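Local coordinates for nucleoporin NUP82 (PDB 3PBP), which forms a structural part of the nuclear pore complex, through an N-terminal domain that interacts with the nucleoporin NUP116, at residues K168-N171 / D176-V179; V143-D148 / N180-L185; C196-T199 / G203-F206; K246-K251 / D340-N345. The protein carries 1 engineered substitution. All coordinates share one frame; numbering follows the deposited sequence.

Contact 1 of 4, residues K168-N171 / D176-V179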
# COMPACT_ATOMS: atom_id res chain seq x y z
N LYS A 168 -10.25 3.34 -6.33
CA LYS A 168 -11.48 2.83 -6.93
C LYS A 168 -11.22 2.40 -8.37
O LYS A 168 -10.31 2.91 -9.03
CB LYS A 168 -12.55 3.92 -6.93
CG LYS A 168 -12.93 4.45 -5.57
CD LYS A 168 -13.94 5.58 -5.71
CE LYS A 168 -14.07 6.38 -4.42
NZ LYS A 168 -14.84 7.65 -4.62
N PRO A 169 -12.01 1.44 -8.87
CA PRO A 169 -11.81 0.98 -10.24
C PRO A 169 -12.07 2.11 -11.25
O PRO A 169 -12.85 3.03 -10.98
CB PRO A 169 -12.80 -0.17 -10.37
CG PRO A 169 -12.89 -0.70 -8.97
CD PRO A 169 -12.96 0.57 -8.16
N ASN A 170 -11.41 2.03 -12.40
CA ASN A 170 -11.56 3.02 -13.46
C ASN A 170 -12.24 2.46 -14.69
O ASN A 170 -12.37 1.24 -14.86
CB ASN A 170 -10.20 3.57 -13.89
CG ASN A 170 -9.67 4.62 -12.94
OD1 ASN A 170 -10.34 5.62 -12.68
ND2 ASN A 170 -8.45 4.41 -12.44
N ASN A 171 -12.67 3.38 -15.55
CA ASN A 171 -13.32 3.06 -16.81
C ASN A 171 -12.31 3.44 -17.87
O ASN A 171 -12.62 4.15 -18.82
CB ASN A 171 -14.60 3.87 -17.01
CG ASN A 171 -15.77 3.29 -16.25
OD1 ASN A 171 -16.20 2.16 -16.52
ND2 ASN A 171 -16.29 4.05 -15.28
N ASP A 176 -1.80 1.13 -16.69
CA ASP A 176 -1.76 1.92 -15.46
C ASP A 176 -2.83 2.99 -15.20
O ASP A 176 -2.50 4.14 -14.91
CB ASP A 176 -0.38 2.58 -15.33
CG ASP A 176 0.74 1.71 -15.89
OD1 ASP A 176 0.79 0.50 -15.54
OD2 ASP A 176 1.56 2.24 -16.67
N ALA A 177 -4.11 2.61 -15.27
CA ALA A 177 -5.16 3.58 -14.97
C ALA A 177 -5.00 3.96 -13.49
O ALA A 177 -4.96 5.15 -13.13
CB ALA A 177 -6.53 2.95 -15.21
N ARG A 178 -4.90 2.94 -12.64
CA ARG A 178 -4.72 3.07 -11.19
C ARG A 178 -3.85 1.86 -10.77
O ARG A 178 -3.47 1.04 -11.63
CB ARG A 178 -6.06 3.00 -10.47
CG ARG A 178 -6.85 1.77 -10.91
CD ARG A 178 -7.81 1.27 -9.85
NE ARG A 178 -8.09 -0.14 -10.08
CZ ARG A 178 -8.70 -0.93 -9.20
NH1 ARG A 178 -9.10 -0.45 -8.04
NH2 ARG A 178 -8.89 -2.21 -9.49
N VAL A 179 -3.56 1.72 -9.48
CA VAL A 179 -2.74 0.59 -9.03
C VAL A 179 -3.52 -0.72 -9.00
O VAL A 179 -4.52 -0.85 -8.30
CB VAL A 179 -2.16 0.83 -7.63
CG1 VAL A 179 -1.14 -0.24 -7.31
CG2 VAL A 179 -1.55 2.19 -7.56
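NH2 of Arg-178, whose guanidinium lies beside Pro-169, is held by the backbone O of Asp-148 and, weakly, by OD1 of Asn-180, while NH1 of the same arginine hydrogen-bonds to the O of Asn-167. Both segments belong to the link between consecutive blades of the N-terminal beta-propeller: 168-171 follows strand 164-166, which closes one blade, and 176-179 leads into strand 182-187, which starts the next. Between the segments themselves the arginine makes packing contacts only. One face of its guanidinium takes CA of Pro-169, 3.6 Å above the plane and displaced toward the rim, and CG of Pro-169 runs alongside, 3.9 Å from NH1. Nearer the backbone, CD of Arg-178 passes the O of Lys-168 at 3.1 Å. CG of Arg-178 sits between the backbone N and the carbonyl carbon (chi1 52°), and an extended chain from there to NE carries the charged end across to the Lys-168/Pro-169 peptide. Cutting the side chain back to an alanine is likely to leave the carbonyl oxygens of Asn-167 and Asp-148 without the NH1 and NH2 donors and to remove the packing on Pro-169. Asn-170 slides past the arginine in the opposite direction, its amide almost perpendicular (87°) to the guanidinium. Its ND2 reaches the aliphatic base of that chain, 3.4 Å from CB of Arg-178, and lies 3.7 Å from CB of Ala-177.

Contact 2 of 4, residues V143-D148 / N180-L185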
# COMPACT_ATOMS: atom_id res chain seq x y z
N VAL A 143 -7.98 -0.77 7.90
CA VAL A 143 -7.74 -0.63 6.48
C VAL A 143 -7.99 -1.97 5.82
O VAL A 143 -7.41 -2.99 6.23
CB VAL A 143 -6.30 -0.17 6.25
CG1 VAL A 143 -6.05 0.10 4.77
CG2 VAL A 143 -6.03 1.05 7.08
N VAL A 144 -8.86 -1.99 4.82
CA VAL A 144 -9.20 -3.24 4.15
C VAL A 144 -8.85 -3.27 2.67
O VAL A 144 -9.31 -2.43 1.90
CB VAL A 144 -10.72 -3.55 4.34
CG1 VAL A 144 -11.08 -4.87 3.67
CG2 VAL A 144 -11.06 -3.60 5.83
N LEU A 145 -8.04 -4.25 2.28
CA LEU A 145 -7.66 -4.43 0.88
C LEU A 145 -8.48 -5.60 0.31
O LEU A 145 -8.49 -6.69 0.89
CB LEU A 145 -6.17 -4.75 0.75
CG LEU A 145 -5.74 -5.22 -0.64
CD1 LEU A 145 -5.73 -4.02 -1.58
CD2 LEU A 145 -4.38 -5.88 -0.59
N LYS A 146 -9.16 -5.37 -0.81
CA LYS A 146 -9.96 -6.44 -1.43
C LYS A 146 -9.33 -6.96 -2.74
O LYS A 146 -8.38 -6.37 -3.25
CB LYS A 146 -11.38 -5.92 -1.70
CG LYS A 146 -12.21 -5.71 -0.44
CD LYS A 146 -13.50 -4.96 -0.73
CE LYS A 146 -14.37 -4.86 0.51
NZ LYS A 146 -15.43 -3.84 0.36
N GLU A 147 -9.84 -8.08 -3.26
CA GLU A 147 -9.33 -8.64 -4.52
C GLU A 147 -9.40 -7.53 -5.57
O GLU A 147 -8.67 -7.52 -6.56
CB GLU A 147 -10.18 -9.81 -4.97
CG GLU A 147 -10.07 -11.01 -4.07
CD GLU A 147 -8.63 -11.40 -3.83
OE1 GLU A 147 -7.85 -11.42 -4.81
OE2 GLU A 147 -8.27 -11.70 -2.66
N ASP A 148 -10.31 -6.61 -5.30
CA ASP A 148 -10.59 -5.41 -6.08
C ASP A 148 -9.34 -4.59 -6.38
O ASP A 148 -9.24 -3.95 -7.43
CB ASP A 148 -11.49 -4.50 -5.27
CG ASP A 148 -12.84 -4.36 -5.85
OD1 ASP A 148 -12.94 -4.48 -7.08
OD2 ASP A 148 -13.79 -4.12 -5.08
N ASN A 180 -3.03 -1.70 -9.76
CA ASN A 180 -3.66 -3.02 -9.84
C ASN A 180 -2.73 -4.11 -9.36
O ASN A 180 -1.52 -3.91 -9.29
CB ASN A 180 -4.07 -3.32 -11.29
CG ASN A 180 -5.23 -2.45 -11.76
OD1 ASN A 180 -6.39 -2.69 -11.38
ND2 ASN A 180 -4.93 -1.43 -12.56
N ASP A 181 -3.30 -5.25 -9.03
CA ASP A 181 -2.54 -6.41 -8.56
C ASP A 181 -1.71 -6.17 -7.29
O ASP A 181 -0.51 -6.46 -7.26
CB ASP A 181 -1.62 -6.89 -9.68
CG ASP A 181 -2.38 -7.14 -10.99
OD1 ASP A 181 -3.09 -8.17 -11.10
OD2 ASP A 181 -2.27 -6.29 -11.91
N ILE A 182 -2.34 -5.65 -6.25
CA ILE A 182 -1.64 -5.40 -5.00
C ILE A 182 -1.51 -6.72 -4.24
O ILE A 182 -2.50 -7.41 -4.03
CB ILE A 182 -2.43 -4.40 -4.14
CG1 ILE A 182 -2.72 -3.14 -4.97
CG2 ILE A 182 -1.65 -4.05 -2.90
CD1 ILE A 182 -3.46 -2.06 -4.23
N THR A 183 -0.29 -7.08 -3.84
CA THR A 183 -0.06 -8.33 -3.11
C THR A 183 0.06 -8.07 -1.63
O THR A 183 -0.26 -8.94 -0.82
CB THR A 183 1.27 -9.02 -3.45
OG1 THR A 183 1.46 -9.01 -4.86
CG2 THR A 183 1.26 -10.47 -2.95
N ASP A 184 0.56 -6.88 -1.27
CA ASP A 184 0.78 -6.56 0.13
C ASP A 184 0.66 -5.07 0.40
O ASP A 184 0.74 -4.23 -0.48
CB ASP A 184 2.15 -7.08 0.56
CG ASP A 184 2.25 -7.32 2.06
OD1 ASP A 184 1.24 -7.16 2.77
OD2 ASP A 184 3.35 -7.67 2.54
N LEU A 185 0.48 -4.77 1.68
CA LEU A 185 0.29 -3.42 2.19
C LEU A 185 1.14 -3.30 3.44
O LEU A 185 1.32 -4.27 4.18
CB LEU A 185 -1.16 -3.24 2.58
CG LEU A 185 -1.97 -2.20 1.86
CD1 LEU A 185 -1.77 -2.34 0.36
CD2 LEU A 185 -3.43 -2.37 2.25
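Leu-145 meets Ile-182 and Leu-185 entirely through aliphatic groups, and no flat group takes part; the carboxylate of Asp-184, next to Leu-185, is engaged elsewhere. The backbone N of Leu-185 approaches OD1 of Asp-184 from above the carboxylate plane, 46° out of it, in a hydrogen bond of 2.7 Å. The same OD1 makes a salt bridge with Lys-129, and OD2 accepts a hydrogen bond from the backbone N of Ile-302, so both oxygens of this buried acid have partners. Toward segment 180-185, the fork of Leu-145 does most of the touching. With CG anti to the backbone N (chi1 168°), Leu-145 sets both its methyls against Ile-182: CD1 is 4.0 Å from CD1 of the isoleucine, while CD2 is 4.0 Å from its CG2. CB of Leu-145 instead takes the tip of Leu-185, whose CD2 stands 3.9 Å away. This is the packing of one propeller blade on the next. Strands 143-146 and 182-185 run nearly antiparallel, at 165°, but their axes are 8.9 Å apart, and what joins them is side chains, with no backbone bonds between them. Ile-151, on the strand following 141-146 in its blade, touches Val-143, Leu-145 and Ile-182 alike and fills in the same apolar layer. Within its own sheet the second strand carries a classic beta bulge, where Thr-183 and Asp-184 both face Leu-197. Farther along the layer, CG1 of Val-143 comes within 4.4 Å of CD2 of Leu-185.

Contact 3 of 4, residues C196-T199 / G203-F206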
# COMPACT_ATOMS: atom_id res chain seq x y z
N CYS A 196 2.27 0.31 -0.97
CA CYS A 196 1.58 -0.81 -1.62
C CYS A 196 2.54 -1.52 -2.54
O CYS A 196 3.23 -0.87 -3.33
CB CYS A 196 0.41 -0.32 -2.46
SG CYS A 196 -0.80 0.61 -1.51
N LEU A 197 2.59 -2.84 -2.45
CA LEU A 197 3.45 -3.64 -3.32
C LEU A 197 2.54 -4.31 -4.35
O LEU A 197 1.73 -5.16 -4.00
CB LEU A 197 4.17 -4.70 -2.51
CG LEU A 197 5.12 -5.60 -3.31
CD1 LEU A 197 6.35 -4.80 -3.71
CD2 LEU A 197 5.52 -6.80 -2.49
N ASN A 198 2.67 -3.93 -5.62
CA ASN A 198 1.84 -4.53 -6.66
C ASN A 198 2.65 -5.46 -7.58
O ASN A 198 3.88 -5.46 -7.56
CB ASN A 198 1.13 -3.42 -7.46
CG ASN A 198 1.89 -3.03 -8.70
OD1 ASN A 198 3.11 -2.95 -8.69
ND2 ASN A 198 1.16 -2.76 -9.77
N THR A 199 1.94 -6.25 -8.38
CA THR A 199 2.58 -7.22 -9.25
C THR A 199 2.47 -7.02 -10.76
O THR A 199 3.20 -7.66 -11.52
CB THR A 199 2.05 -8.60 -8.91
OG1 THR A 199 2.44 -8.93 -7.58
CG2 THR A 199 2.60 -9.65 -9.87
N GLY A 203 6.58 -6.42 -9.94
CA GLY A 203 6.72 -5.87 -8.61
C GLY A 203 7.15 -4.41 -8.57
O GLY A 203 8.21 -4.04 -9.09
N ASP A 204 6.32 -3.59 -7.96
CA ASP A 204 6.60 -2.17 -7.83
C ASP A 204 6.03 -1.64 -6.52
O ASP A 204 5.24 -2.31 -5.86
CB ASP A 204 6.02 -1.41 -9.02
CG ASP A 204 6.94 -1.44 -10.23
OD1 ASP A 204 8.06 -0.85 -10.14
OD2 ASP A 204 6.56 -2.05 -11.26
N ILE A 205 6.44 -0.43 -6.14
CA ILE A 205 5.95 0.16 -4.92
C ILE A 205 5.19 1.46 -5.19
O ILE A 205 5.64 2.32 -5.94
CB ILE A 205 7.12 0.44 -3.94
CG1 ILE A 205 7.78 -0.88 -3.56
CG2 ILE A 205 6.62 1.20 -2.72
CD1 ILE A 205 9.01 -0.75 -2.72
N PHE A 206 4.01 1.58 -4.61
CA PHE A 206 3.23 2.79 -4.76
C PHE A 206 2.99 3.28 -3.35
O PHE A 206 3.33 2.59 -2.38
CB PHE A 206 1.90 2.51 -5.47
CG PHE A 206 2.06 2.13 -6.92
CD1 PHE A 206 2.56 0.87 -7.28
CD2 PHE A 206 1.78 3.04 -7.92
CE1 PHE A 206 2.77 0.53 -8.62
CE2 PHE A 206 1.99 2.71 -9.27
CZ PHE A 206 2.49 1.45 -9.61
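Asn-198 leaves its strand on the sheet face that it shares with Cys-196, Asp-204 and Phe-206. Its CB packs on Val-179, and from there the chain runs to CG, which lies 3.7 Å from CE1 of Phe-206. One branch, OD1, comes up at the edge of that ring near its plane, 3.5 Å from CE1 of Phe-206, and also packs against CB of Asp-204 at 3.3 Å. The other branch, ND2, stays 3.8 Å from CE1 of Phe-206 and hydrogen-bonds to the O of Asn-180. The amide stands 72° from the ring plane. Phe-206 reaches this diagonal position because its CG is anti to the carbonyl carbon (chi1 -68°), which leans the ring back along its strand toward the Asn-198/Asp-204 pair. A leucine in place of Asn-198 would probably leave the O of Asn-180 without its side-chain donor and put methyls where the phenylalanine edge now meets an amide oxygen. On the other sheet face CD1 of Leu-197 packs against CG1 of Ile-205 at 4.2 Å, next to Val-317. Cys-196 and Phe-206 exchange two backbone bonds, with N of Cys-196 2.9 Å from O of Phe-206; Asn-198 and Asp-204 form a second such pair. The O of Gly-203 and OD2 of Asp-204 hold Lys-98 of the neighbouring NUP116 chain, by hydrogen bond and salt bridge respectively. Two hydrogen-bonded pairs flanking the non-hydrogen-bonded pair Leu-197/Ile-205 make this an antiparallel beta hairpin, strands 194-198 and 204-208 of a propeller blade, whose turn end also serves the NUP116 interface.

Contact 4 of 4, residues K246-K251 / D340-N345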
# COMPACT_ATOMS: atom_id res chain seq x y z
N LYS A 246 4.45 22.36 -6.92
CA LYS A 246 4.32 23.59 -6.15
C LYS A 246 2.96 23.65 -5.47
O LYS A 246 2.83 24.07 -4.31
CB LYS A 246 4.49 24.79 -7.08
CG LYS A 246 5.30 25.94 -6.51
CD LYS A 246 5.59 26.97 -7.59
CE LYS A 246 6.98 27.54 -7.46
NZ LYS A 246 7.48 27.94 -8.81
N ARG A 247 1.93 23.23 -6.20
CA ARG A 247 0.59 23.23 -5.66
C ARG A 247 0.48 22.30 -4.45
O ARG A 247 -0.03 22.69 -3.38
CB ARG A 247 -0.40 22.80 -6.75
CG ARG A 247 -1.83 22.89 -6.29
CD ARG A 247 -2.77 22.40 -7.35
NE ARG A 247 -4.09 22.23 -6.77
CZ ARG A 247 -4.76 21.08 -6.78
NH1 ARG A 247 -4.22 20.01 -7.35
NH2 ARG A 247 -5.96 21.01 -6.20
N ASN A 248 0.96 21.07 -4.62
CA ASN A 248 0.94 20.07 -3.54
C ASN A 248 1.69 20.54 -2.29
O ASN A 248 1.18 20.42 -1.18
CB ASN A 248 1.54 18.73 -4.01
CG ASN A 248 0.57 17.90 -4.85
OD1 ASN A 248 -0.64 18.06 -4.78
ND2 ASN A 248 1.13 16.98 -5.62
N VAL A 249 2.91 21.03 -2.48
CA VAL A 249 3.74 21.50 -1.38
C VAL A 249 3.01 22.59 -0.61
O VAL A 249 3.04 22.61 0.63
CB VAL A 249 5.09 22.04 -1.89
CG1 VAL A 249 5.88 22.64 -0.75
CG2 VAL A 249 5.86 20.93 -2.54
N ILE A 250 2.36 23.50 -1.33
CA ILE A 250 1.63 24.57 -0.67
C ILE A 250 0.42 23.99 0.04
O ILE A 250 0.07 24.41 1.14
CB ILE A 250 1.19 25.65 -1.67
CG1 ILE A 250 2.42 26.47 -2.08
CG2 ILE A 250 0.11 26.54 -1.05
CD1 ILE A 250 2.16 27.44 -3.20
N LYS A 251 -0.22 23.01 -0.59
CA LYS A 251 -1.37 22.37 0.02
C LYS A 251 -0.94 21.65 1.28
O LYS A 251 -1.63 21.68 2.30
CB LYS A 251 -1.98 21.35 -0.93
CG LYS A 251 -2.96 21.92 -1.89
CD LYS A 251 -3.72 20.80 -2.53
CE LYS A 251 -5.16 21.19 -2.70
NZ LYS A 251 -6.03 19.99 -2.68
N ASP A 340 -3.15 12.55 -10.70
CA ASP A 340 -3.09 11.16 -11.13
C ASP A 340 -1.66 10.86 -11.51
O ASP A 340 -0.95 11.72 -12.02
CB ASP A 340 -3.94 10.90 -12.37
CG ASP A 340 -5.40 11.16 -12.15
OD1 ASP A 340 -5.92 10.76 -11.09
OD2 ASP A 340 -6.03 11.77 -13.05
N ASN A 341 -1.23 9.62 -11.29
CA ASN A 341 0.13 9.23 -11.62
C ASN A 341 1.17 10.22 -11.12
O ASN A 341 2.18 10.47 -11.78
CB ASN A 341 0.24 9.07 -13.12
CG ASN A 341 -0.77 8.09 -13.65
OD1 ASN A 341 -0.70 6.89 -13.34
ND2 ASN A 341 -1.74 8.58 -14.42
N TYR A 342 0.91 10.78 -9.95
CA TYR A 342 1.85 11.71 -9.37
C TYR A 342 3.07 10.91 -8.94
O TYR A 342 2.98 9.88 -8.28
CB TYR A 342 1.26 12.39 -8.15
CG TYR A 342 2.14 13.47 -7.56
CD1 TYR A 342 2.48 14.60 -8.30
CD2 TYR A 342 2.57 13.40 -6.24
CE1 TYR A 342 3.22 15.63 -7.73
CE2 TYR A 342 3.31 14.43 -5.66
CZ TYR A 342 3.63 15.54 -6.41
OH TYR A 342 4.32 16.57 -5.82
N VAL A 343 4.22 11.40 -9.36
CA VAL A 343 5.48 10.80 -9.00
C VAL A 343 6.18 12.08 -8.59
O VAL A 343 5.78 13.16 -9.03
CB VAL A 343 6.20 10.20 -10.21
CG1 VAL A 343 7.65 9.97 -9.86
CG2 VAL A 343 5.55 8.89 -10.60
N TYR A 344 7.19 11.98 -7.75
CA TYR A 344 7.92 13.16 -7.32
C TYR A 344 8.58 12.79 -6.02
O TYR A 344 7.93 12.61 -5.00
CB TYR A 344 7.03 14.39 -7.10
CG TYR A 344 7.84 15.56 -6.58
CD1 TYR A 344 8.84 16.15 -7.36
CD2 TYR A 344 7.71 15.99 -5.25
CE1 TYR A 344 9.70 17.13 -6.83
CE2 TYR A 344 8.56 16.96 -4.71
CZ TYR A 344 9.56 17.52 -5.51
OH TYR A 344 10.44 18.43 -4.95
N ASN A 345 9.88 12.67 -6.09
CA ASN A 345 10.63 12.27 -4.93
C ASN A 345 10.15 10.90 -4.46
O ASN A 345 10.38 10.52 -3.30
CB ASN A 345 10.53 13.34 -3.86
CG ASN A 345 11.30 14.59 -4.24
OD1 ASN A 345 11.84 14.68 -5.35
ND2 ASN A 345 11.35 15.56 -3.34
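Tyr-342 brings the loop 340-345 against Asn-248 of helix 243-262, two residues after Asp-340, whose OD1 forms a salt bridge with Lys-280. The tyrosine's CG is anti to the backbone N (chi1 -174°), which sends the ring toward the helix. Over one face of that ring lies ND2 of Asn-248, 3.0 Å above the plane and shifted toward the rim at the hydroxyl end. The amide and ring planes are close to perpendicular, 88° apart, and the two side chains come from opposite directions. ND2 of Asn-248 lies 3.3 Å from CE1 and 3.4 Å from CE2 of Tyr-342, so it sits across the outer half of the ring. The hydroxyl OH of Tyr-342 is 3.2 Å from ND2 of Asn-248, yet the angle is poor for a hydrogen bond; its partner is OG of Ser-334. The loop connects strands 323-329 and 347-355 of one propeller sheet, and here it docks on a helix that lies outside the blades. Ile-244 and Val-245, about one turn earlier on that helix, also touch the Tyr-342 ring. Next in the loop, Val-343 packs on Arg-101 of the neighbouring NUP116 chain. Tyr-344 turns back to the helix and rests on Val-245. Asn-345 then places OD1 over one face of the Tyr-344 ring, 3.5 Å above its plane, while its ND2 hydrogen-bonds to the O of Glu-332.

Contacts 1, 2 and 3 touch one another in turn. Contact 1 lies within the chain loop closed by contact 2, their centres about 13 Å apart, and the arginine bond to Asp-148 joins them. Contacts 2 and 3, with centres about 10 Å apart, share a sheet in which N of Thr-183 is 2.8 Å from O of Leu-197. Contact 1 reaches contact 3 through Val-179, whose CG2 is 3.5 Å from CD2 of Phe-206. Contact 4 packs on contact 1, where O of Asp-176 is 3.6 Å from OD1 of Asn-341, but does not touch contacts 2 and 3, its nearest atoms about 9 and 6 Å from theirs. Contacts 1, 3 and 4 each touch the NUP116 chain, whereas contact 2 does not.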